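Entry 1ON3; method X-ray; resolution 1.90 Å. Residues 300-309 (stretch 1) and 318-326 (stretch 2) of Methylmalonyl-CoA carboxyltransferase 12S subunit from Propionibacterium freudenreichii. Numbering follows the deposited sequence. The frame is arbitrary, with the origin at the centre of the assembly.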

# COMPACT_ATOMS: atom_id res chain seq x y z
N VAL E 300 16.79 31.63 18.45
CA VAL E 300 16.51 30.28 18.94
C VAL E 300 16.30 30.28 20.46
O VAL E 300 16.80 31.17 21.16
N ASP E 301 15.58 29.28 20.96
CA ASP E 301 15.29 29.17 22.39
C ASP E 301 16.52 29.28 23.27
O ASP E 301 17.48 28.54 23.10
N TRP E 302 16.48 30.21 24.22
CA TRP E 302 17.59 30.39 25.16
C TRP E 302 18.95 30.71 24.52
O TRP E 302 19.97 30.70 25.21
N GLY E 303 18.96 31.00 23.22
CA GLY E 303 20.22 31.28 22.54
C GLY E 303 21.08 30.03 22.42
O GLY E 303 22.26 30.08 22.06
N ASP E 304 20.46 28.88 22.69
CA ASP E 304 21.16 27.60 22.66
C ASP E 304 21.21 26.93 21.29
O ASP E 304 20.21 26.85 20.58
N TYR E 305 22.39 26.46 20.91
CA TYR E 305 22.54 25.75 19.65
C TYR E 305 23.76 24.85 19.72
O TYR E 305 24.70 25.12 20.47
N LEU E 306 23.72 23.76 18.98
CA LEU E 306 24.84 22.83 18.94
C LEU E 306 25.34 22.88 17.50
O LEU E 306 24.67 22.38 16.60
N GLU E 307 26.49 23.49 17.28
CA GLU E 307 27.02 23.61 15.93
C GLU E 307 27.63 22.30 15.44
O GLU E 307 28.38 21.66 16.16
N VAL E 308 27.27 21.92 14.21
CA VAL E 308 27.77 20.71 13.57
C VAL E 308 28.90 21.13 12.62
O VAL E 308 28.77 22.12 11.89
N LYS E 309 30.01 20.38 12.62
CA LYS E 309 31.18 20.69 11.79
C LYS E 309 31.59 22.16 11.98
O LYS E 309 31.89 22.87 11.02
N THR E 318 26.11 25.29 10.21
CA THR E 318 25.03 24.29 10.28
C THR E 318 24.94 24.00 11.77
O THR E 318 25.94 23.65 12.41
N ALA E 319 23.74 24.16 12.34
CA ALA E 319 23.58 23.93 13.76
C ALA E 319 22.19 23.46 14.16
O ALA E 319 21.20 23.83 13.54
N PHE E 320 22.12 22.64 15.20
CA PHE E 320 20.84 22.19 15.71
C PHE E 320 20.42 23.20 16.78
O PHE E 320 21.26 23.70 17.54
N ALA E 321 19.13 23.49 16.85
CA ALA E 321 18.63 24.41 17.85
C ALA E 321 17.17 24.10 18.04
O ALA E 321 16.65 23.12 17.51
N ARG E 322 16.49 24.94 18.81
CA ARG E 322 15.08 24.74 19.04
C ARG E 322 14.30 26.03 18.98
O ARG E 322 14.81 27.11 19.33
N VAL E 323 13.08 25.94 18.48
CA VAL E 323 12.19 27.09 18.44
C VAL E 323 10.92 26.59 19.10
O VAL E 323 10.29 25.65 18.63
N ASN E 324 10.55 27.21 20.22
CA ASN E 324 9.37 26.80 20.97
C ASN E 324 9.49 25.32 21.34
O ASN E 324 8.52 24.57 21.31
N GLY E 325 10.71 24.91 21.69
CA GLY E 325 10.96 23.52 22.08
C GLY E 325 11.14 22.50 20.98
O GLY E 325 11.53 21.36 21.24
N ARG E 326 10.87 22.89 19.73
CA ARG E 326 10.97 21.98 18.60
C ARG E 326 12.37 21.98 17.98
O ARG E 326 12.93 23.05 17.71

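The strongest side-chain anchor is D301, whose CA-to-CB bond points toward stretch 2. With chi1 at -75° (m), its carboxylate reaches the type I' turn from V323 to R326 and accepts two backbone hydrogen bonds: G325 N to D301 OD1 at 2.7 Å (N-H...O 146°) and N324 N to D301 OD2 at 2.9 Å (151°). Its own backbone adds D301 N to R322 O at 2.8 Å and 169°, so one residue grips both the strand end and the turn.

D304 (t) and R322 (m) carry opposite charges, but D304 OD1 lies 4.4 Å from R322 NH1, beyond a salt bridge. Water 2 fills the gap, donating to D304 OD1 at 2.7 Å and accepting from R322 NH1 at 3.1 Å. Water 3 similarly accepts from T318 N at 3.0 Å and lies 2.9 Å from E307 OE2.

Between these polar sites the antiparallel strands sort their side chains by face. Y305 (p), E307 (t), A319 and A321 share one: Y305 CD2 lies 4.1 Å from A319 CB, while Y305 CB is also 4.1 Å from A321 CB. V300 (m) closes on that alanine, V300 CG1 to A321 CB at 3.6 Å. On the other face, V308 (t) meets F320 (m), V308 CG2 to F320 CD1 at 3.8 Å.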

# COMPACT_ATOMS: atom_id res chain seq x y z
CB VAL E 300 17.65 29.28 18.57
CG1 VAL E 300 17.88 29.30 17.08
CG2 VAL E 300 18.93 29.63 19.30
CB ASP E 301 14.61 27.83 22.71
CG ASP E 301 13.15 27.77 22.28
OD1 ASP E 301 12.47 26.78 22.66
OD2 ASP E 301 12.68 28.70 21.59
CB TRP E 302 17.75 29.13 26.01
CG TRP E 302 16.46 28.47 26.38
CD1 TRP E 302 15.97 27.29 25.89
CD2 TRP E 302 15.49 28.96 27.31
NE1 TRP E 302 14.75 27.01 26.47
CE2 TRP E 302 14.43 28.02 27.34
CE3 TRP E 302 15.41 30.10 28.12
CZ2 TRP E 302 13.31 28.18 28.16
CZ3 TRP E 302 14.29 30.26 28.93
CH2 TRP E 302 13.26 29.31 28.94
CB ASP E 304 20.51 26.65 23.67
CG ASP E 304 21.22 25.31 23.76
OD1 ASP E 304 20.61 24.30 23.36
OD2 ASP E 304 22.38 25.27 24.21
CB TYR E 305 22.63 26.72 18.44
CG TYR E 305 23.78 27.71 18.45
CD1 TYR E 305 23.66 28.97 19.04
CD2 TYR E 305 25.02 27.37 17.87
CE1 TYR E 305 24.73 29.87 19.05
CE2 TYR E 305 26.09 28.26 17.88
CZ TYR E 305 25.94 29.51 18.47
OH TYR E 305 27.02 30.38 18.49
CB LEU E 306 24.36 21.41 19.28
CG LEU E 306 25.44 20.33 19.07
CD1 LEU E 306 26.57 20.55 20.06
CD2 LEU E 306 24.82 18.95 19.24
CB GLU E 307 28.06 24.74 15.88
CG GLU E 307 28.16 25.38 14.51
CD GLU E 307 29.15 26.54 14.44
OE1 GLU E 307 29.44 27.18 15.49
OE2 GLU E 307 29.64 26.82 13.32
CB VAL E 308 26.64 20.00 12.79
CG1 VAL E 308 27.18 18.75 12.06
CG2 VAL E 308 25.52 19.61 13.76
CB LYS E 309 30.88 20.40 10.31
CG LYS E 309 31.07 18.92 9.98
CD LYS E 309 30.78 18.52 8.54
CE LYS E 309 31.15 17.03 8.37
NZ LYS E 309 30.84 16.46 7.03
CB THR E 318 25.37 22.97 9.52
OG1 THR E 318 26.68 22.51 9.90
CG2 THR E 318 25.29 23.19 8.01
CB ALA E 319 23.91 25.22 14.53
CB PHE E 320 20.96 20.81 16.36
CG PHE E 320 21.04 19.68 15.38
CD1 PHE E 320 22.14 18.83 15.37
CD2 PHE E 320 19.99 19.43 14.50
CE1 PHE E 320 22.19 17.73 14.49
CE2 PHE E 320 20.03 18.35 13.62
CZ PHE E 320 21.13 17.50 13.61
CB ALA E 321 18.78 25.84 17.37
CB ARG E 322 14.85 24.06 20.39
CG ARG E 322 15.22 22.58 20.42
CD ARG E 322 14.98 21.98 21.79
NE ARG E 322 15.50 20.62 21.87
CZ ARG E 322 16.67 20.28 22.40
NH1 ARG E 322 17.47 21.21 22.90
NH2 ARG E 322 17.03 19.01 22.42
CB VAL E 323 11.90 27.56 17.00
CG1 VAL E 323 10.92 28.74 17.04
CG2 VAL E 323 13.21 28.02 16.33
CB ASN E 324 8.10 27.03 20.15
CG ASN E 324 7.86 28.51 19.83
OD1 ASN E 324 7.21 28.82 18.84
ND2 ASN E 324 8.36 29.40 20.68
CB ARG E 326 9.94 22.39 17.52
CG ARG E 326 9.89 21.53 16.27
CD ARG E 326 9.21 22.31 15.13
NE ARG E 326 7.88 22.80 15.50
CZ ARG E 326 6.81 22.02 15.61
NH1 ARG E 326 6.91 20.72 15.37
NH2 ARG E 326 5.64 22.53 16.00
O HOH W 1 17.71 26.42 21.09
O HOH W 2 18.13 24.17 22.37
O HOH W 3 28.85 24.83 11.42